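Ribonucleoside-diphosphate reductase, alpha chain (PDB 6DQX) probably catalyses, as the catalytic subunit of a class Id ribonucleotide reductase, the reduction of ribonucleoside diphosphates to deoxyribonucleotides. Local coordinates at residues T313-I324 against H337-L348. Sequence-based numbering, arbitrary orientation.
Sequences TYFLDVVMSEFI and HRFATRHRALGL. With EDO (1,2-ethanediol), chain F.
R344 reaches onto the side of helix 313-324 and spends its guanidinium edge on D317 and S321. Its NE lies 3.0 Å from OD1 of D317, on the syn side but tilted out of the carboxylate plane, in a salt bridge with an N-H...O angle of 159°; NH2 of R344 adds a weak bond to the same oxygen and donates to OG of S321, somewhat off the guanidinium plane, at 2.6 Å. The carboxylate and guanidinium planes stand 69° apart. A bend at chi3 turns the guanidinium of R344 onto these groups, while CD1 of I324 approaches its NH1 obliquely at 3.4 Å. Further along, CB of A340 packs against CD2 of F323, at the ring edge, and CG1 of I324, each 3.5 Å away, with SD of M320 also touching it. At the other end, L346 spreads its methyls over the backbone and CB of L316. R407 and N408 share the D317 carboxylate, and a 1,2-ethanediol bridges D317 OD2 to S321 OG. Helix 334-343, roughly antiparallel to 313-324 (144°), closes at H343; R344, the first residue beyond it, takes positive phi, and strand 347-351 follows: a helical hairpin leading into a strand of the ribonucleotide reductase barrel domain.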
loop_
_atom_site.group_PDB
_atom_site.type_symbol
_atom_site.label_atom_id
_atom_site.label_comp_id
_atom_site.label_asym_id
_atom_site.label_seq_id
_atom_site.Cartn_x
_atom_site.Cartn_y
_atom_site.Cartn_z
ATOM N N THR A 313 -34.104 -13.811 6.647
ATOM C CA THR A 313 -33.184 -13.770 7.787
ATOM C C THR A 313 -32.343 -15.065 7.919
ATOM O O THR A 313 -31.097 -15.016 8.063
ATOM C CB THR A 313 -33.953 -13.467 9.085
ATOM O OG1 THR A 313 -34.678 -12.237 8.914
ATOM C CG2 THR A 313 -33.010 -13.386 10.278
ATOM N N TYR A 314 -33.037 -16.206 7.834
ATOM C CA TYR A 314 -32.397 -17.530 7.797
ATOM C C TYR A 314 -31.386 -17.592 6.665
ATOM O O TYR A 314 -30.274 -18.084 6.849
ATOM C CB TYR A 314 -33.423 -18.631 7.597
ATOM C CG TYR A 314 -34.114 -19.128 8.847
ATOM C CD1 TYR A 314 -34.672 -18.253 9.775
ATOM C CD2 TYR A 314 -34.222 -20.496 9.091
ATOM C CE1 TYR A 314 -35.331 -18.729 10.905
ATOM C CE2 TYR A 314 -34.868 -20.983 10.217
ATOM C CZ TYR A 314 -35.425 -20.102 11.114
ATOM O OH TYR A 314 -36.083 -20.601 12.209
ATOM N N PHE A 315 -31.759 -17.029 5.514
ATOM C CA PHE A 315 -30.873 -17.048 4.345
ATOM C C PHE A 315 -29.610 -16.252 4.607
ATOM O O PHE A 315 -28.503 -16.716 4.302
ATOM C CB PHE A 315 -31.586 -16.516 3.097
ATOM C CG PHE A 315 -30.705 -16.425 1.898
ATOM C CD1 PHE A 315 -30.286 -17.580 1.281
ATOM C CD2 PHE A 315 -30.304 -15.182 1.379
ATOM C CE1 PHE A 315 -29.470 -17.523 0.164
ATOM C CE2 PHE A 315 -29.501 -15.118 0.263
ATOM C CZ PHE A 315 -29.102 -16.291 -0.359
ATOM N N LEU A 316 -29.766 -15.053 5.161
ATOM C CA LEU A 316 -28.615 -14.209 5.473
ATOM C C LEU A 316 -27.696 -14.841 6.519
ATOM O O LEU A 316 -26.470 -14.723 6.436
ATOM C CB LEU A 316 -29.075 -12.823 5.892
ATOM C CG LEU A 316 -29.672 -11.999 4.735
ATOM C CD1 LEU A 316 -30.051 -10.631 5.228
ATOM C CD2 LEU A 316 -28.707 -11.874 3.551
ATOM N N ASP A 317 -28.269 -15.584 7.461
ATOM C CA ASP A 317 -27.419 -16.297 8.407
ATOM C C ASP A 317 -26.574 -17.374 7.731
ATOM O O ASP A 317 -25.414 -17.518 8.066
ATOM C CB ASP A 317 -28.216 -16.882 9.552
ATOM C CG ASP A 317 -27.343 -17.278 10.713
ATOM O OD1 ASP A 317 -26.595 -16.410 11.214
ATOM O OD2 ASP A 317 -27.395 -18.453 11.146
ATOM N N VAL A 318 -27.128 -18.119 6.777
ATOM C CA VAL A 318 -26.285 -19.105 6.055
ATOM C C VAL A 318 -25.271 -18.458 5.133
ATOM O O VAL A 318 -24.196 -19.009 4.921
ATOM C CB VAL A 318 -27.092 -20.164 5.271
ATOM C CG1 VAL A 318 -27.962 -20.908 6.210
ATOM C CG2 VAL A 318 -27.935 -19.613 4.155
ATOM N N VAL A 319 -25.600 -17.281 4.589
ATOM C CA VAL A 319 -24.631 -16.485 3.868
ATOM C C VAL A 319 -23.431 -16.123 4.749
ATOM O O VAL A 319 -22.275 -16.297 4.339
ATOM C CB VAL A 319 -25.292 -15.233 3.238
ATOM C CG1 VAL A 319 -24.241 -14.276 2.689
ATOM C CG2 VAL A 319 -26.288 -15.646 2.138
ATOM N N MET A 320 -23.680 -15.678 5.982
ATOM C CA MET A 320 -22.587 -15.418 6.911
ATOM C C MET A 320 -21.791 -16.690 7.242
ATOM O O MET A 320 -20.565 -16.638 7.340
ATOM C CB MET A 320 -23.114 -14.779 8.213
ATOM C CG MET A 320 -22.049 -14.116 9.088
ATOM S SD MET A 320 -21.032 -12.816 8.335
ATOM C CE MET A 320 -22.167 -12.108 7.123
ATOM N N SER A 321 -22.470 -17.819 7.399
ATOM C CA SER A 321 -21.752 -19.096 7.569
ATOM C C SER A 321 -20.794 -19.369 6.392
ATOM O O SER A 321 -19.650 -19.786 6.613
ATOM C CB SER A 321 -22.726 -20.255 7.781
ATOM O OG SER A 321 -23.447 -20.068 8.978
ATOM N N GLU A 322 -21.220 -19.056 5.165
ATOM C CA GLU A 322 -20.322 -19.157 4.007
ATOM C C GLU A 322 -19.118 -18.224 4.096
ATOM O O GLU A 322 -17.970 -18.651 3.827
ATOM C CB GLU A 322 -21.044 -18.913 2.677
ATOM C CG GLU A 322 -20.091 -19.000 1.495
ATOM C CD GLU A 322 -20.769 -18.918 0.168
ATOM O OE1 GLU A 322 -21.303 -19.950 -0.260
ATOM O OE2 GLU A 322 -20.749 -17.826 -0.442
ATOM N N PHE A 323 -19.358 -16.950 4.428
ATOM C CA PHE A 323 -18.247 -16.040 4.603
ATOM C C PHE A 323 -17.267 -16.602 5.636
ATOM O O PHE A 323 -16.048 -16.581 5.408
ATOM C CB PHE A 323 -18.662 -14.610 4.979
ATOM C CG PHE A 323 -17.512 -13.775 5.427
ATOM C CD1 PHE A 323 -16.667 -13.172 4.486
ATOM C CD2 PHE A 323 -17.194 -13.664 6.772
ATOM C CE1 PHE A 323 -15.558 -12.456 4.899
ATOM C CE2 PHE A 323 -16.079 -12.943 7.189
ATOM C CZ PHE A 323 -15.266 -12.335 6.253
ATOM N N ILE A 324 -17.782 -17.073 6.765
ATOM C CA ILE A 324 -16.919 -17.611 7.824
ATOM C C ILE A 324 -16.087 -18.764 7.251
ATOM O O ILE A 324 -14.866 -18.767 7.440
ATOM C CB ILE A 324 -17.735 -17.999 9.080
ATOM C CG1 ILE A 324 -18.248 -16.728 9.782
ATOM C CG2 ILE A 324 -16.929 -18.855 10.079
ATOM C CD1 ILE A 324 -19.481 -16.956 10.627
ATOM N N HIS A 337 -12.798 -12.458 9.694
ATOM C CA HIS A 337 -13.194 -13.830 10.066
ATOM C C HIS A 337 -13.600 -13.892 11.529
ATOM O O HIS A 337 -14.669 -14.477 11.856
ATOM C CB HIS A 337 -12.053 -14.804 9.782
ATOM C CG HIS A 337 -12.312 -16.190 10.271
ATOM N ND1 HIS A 337 -13.059 -17.086 9.559
ATOM C CD2 HIS A 337 -11.970 -16.811 11.417
ATOM C CE1 HIS A 337 -13.153 -18.215 10.238
ATOM N NE2 HIS A 337 -12.491 -18.078 11.362
ATOM N N ARG A 338 -12.788 -13.274 12.396
ATOM C CA ARG A 338 -13.047 -13.200 13.823
ATOM C C ARG A 338 -14.384 -12.482 14.088
ATOM O O ARG A 338 -15.249 -12.988 14.819
ATOM C CB ARG A 338 -11.913 -12.481 14.553
ATOM C CG ARG A 338 -12.145 -12.345 16.044
ATOM C CD ARG A 338 -10.918 -11.827 16.747
ATOM N NE ARG A 338 -11.210 -11.444 18.119
ATOM C CZ ARG A 338 -11.342 -12.281 19.154
ATOM N NH1 ARG A 338 -11.239 -13.591 19.021
ATOM N NH2 ARG A 338 -11.596 -11.779 20.348
ATOM N N PHE A 339 -14.555 -11.321 13.478
ATOM C CA PHE A 339 -15.800 -10.580 13.654
ATOM C C PHE A 339 -17.019 -11.373 13.273
ATOM O O PHE A 339 -17.970 -11.459 14.058
ATOM C CB PHE A 339 -15.808 -9.252 12.857
ATOM C CG PHE A 339 -17.074 -8.463 13.058
ATOM C CD1 PHE A 339 -18.193 -8.731 12.293
ATOM C CD2 PHE A 339 -17.139 -7.478 14.031
ATOM C CE1 PHE A 339 -19.367 -8.004 12.452
ATOM C CE2 PHE A 339 -18.312 -6.758 14.230
ATOM C CZ PHE A 339 -19.422 -7.025 13.446
ATOM N N ALA A 340 -17.021 -11.927 12.069
ATOM C CA ALA A 340 -18.150 -12.707 11.593
ATOM C C ALA A 340 -18.455 -13.884 12.527
ATOM O O ALA A 340 -19.605 -14.078 12.898
ATOM C CB ALA A 340 -17.932 -13.228 10.200
ATOM N N THR A 341 -17.421 -14.616 12.911
ATOM C CA THR A 341 -17.568 -15.749 13.856
ATOM C C THR A 341 -18.251 -15.337 15.179
ATOM O O THR A 341 -19.139 -16.037 15.679
ATOM C CB THR A 341 -16.209 -16.387 14.160
ATOM O OG1 THR A 341 -15.664 -16.846 12.918
ATOM C CG2 THR A 341 -16.376 -17.584 15.155
ATOM N N ARG A 342 -17.829 -14.215 15.753
ATOM C CA ARG A 342 -18.303 -13.832 17.063
ATOM C C ARG A 342 -19.617 -13.054 17.088
ATOM O O ARG A 342 -20.337 -13.115 18.086
ATOM C CB ARG A 342 -17.219 -13.068 17.790
ATOM C CG ARG A 342 -15.947 -13.880 17.909
ATOM C CD ARG A 342 -14.818 -13.047 18.444
ATOM N NE ARG A 342 -14.890 -12.801 19.871
ATOM C CZ ARG A 342 -14.946 -11.612 20.479
ATOM N NH1 ARG A 342 -14.971 -10.455 19.832
ATOM N NH2 ARG A 342 -14.951 -11.593 21.796
ATOM N N HIS A 343 -19.906 -12.309 16.011
ATOM C CA HIS A 343 -21.050 -11.385 15.941
ATOM C C HIS A 343 -22.201 -11.895 15.085
ATOM O O HIS A 343 -23.360 -11.685 15.429
ATOM C CB HIS A 343 -20.610 -10.034 15.334
ATOM C CG HIS A 343 -19.729 -9.224 16.231
ATOM N ND1 HIS A 343 -18.387 -9.488 16.438
ATOM C CD2 HIS A 343 -20.008 -8.126 16.951
ATOM C CE1 HIS A 343 -17.896 -8.584 17.276
ATOM N NE2 HIS A 343 -18.865 -7.750 17.604
ATOM N N ARG A 344 -21.880 -12.488 13.939
ATOM C CA ARG A 344 -22.860 -12.875 12.935
ATOM C C ARG A 344 -23.820 -11.725 12.572
ATOM O O ARG A 344 -25.032 -11.918 12.448
ATOM C CB ARG A 344 -23.630 -14.118 13.408
ATOM C CG ARG A 344 -22.752 -15.308 13.758
ATOM C CD ARG A 344 -23.579 -16.583 13.953
ATOM N NE ARG A 344 -24.071 -17.025 12.653
ATOM C CZ ARG A 344 -23.404 -17.793 11.786
ATOM N NH1 ARG A 344 -22.225 -18.322 12.083
ATOM N NH2 ARG A 344 -23.940 -18.070 10.608
ATOM N N ALA A 345 -23.286 -10.509 12.428
ATOM C CA ALA A 345 -24.140 -9.360 12.107
ATOM C C ALA A 345 -24.782 -9.490 10.728
ATOM O O ALA A 345 -24.114 -9.885 9.770
ATOM C CB ALA A 345 -23.349 -8.065 12.192
ATOM N N LEU A 346 -26.094 -9.216 10.647
ATOM C CA LEU A 346 -26.825 -9.173 9.387
ATOM C C LEU A 346 -27.408 -7.768 9.110
ATOM O O LEU A 346 -27.634 -6.948 10.031
ATOM C CB LEU A 346 -27.983 -10.183 9.377
ATOM C CG LEU A 346 -27.661 -11.617 9.873
ATOM C CD1 LEU A 346 -28.928 -12.457 9.866
ATOM C CD2 LEU A 346 -26.558 -12.234 9.020
ATOM N N GLY A 347 -27.707 -7.551 7.840
ATOM C CA GLY A 347 -28.215 -6.274 7.352
ATOM C C GLY A 347 -29.359 -6.463 6.367
ATOM O O GLY A 347 -29.208 -6.190 5.184
ATOM N N LEU A 348 -30.499 -6.939 6.852
ATOM C CA LEU A 348 -31.682 -7.090 6.016
ATOM C C LEU A 348 -32.273 -5.682 5.800
ATOM O O LEU A 348 -32.485 -4.926 6.768
ATOM C CB LEU A 348 -32.704 -8.001 6.694
ATOM C CG LEU A 348 -34.035 -8.250 5.952
ATOM C CD1 LEU A 348 -34.510 -9.678 6.219
ATOM C CD2 LEU A 348 -35.119 -7.220 6.319
HETATM C C1 EDO F . -26.220 -22.719 9.224
HETATM O O1 EDO F . -25.222 -22.265 8.298
HETATM C C2 EDO F . -26.990 -21.563 9.839
HETATM O O2 EDO F . -26.110 -20.534 10.275
#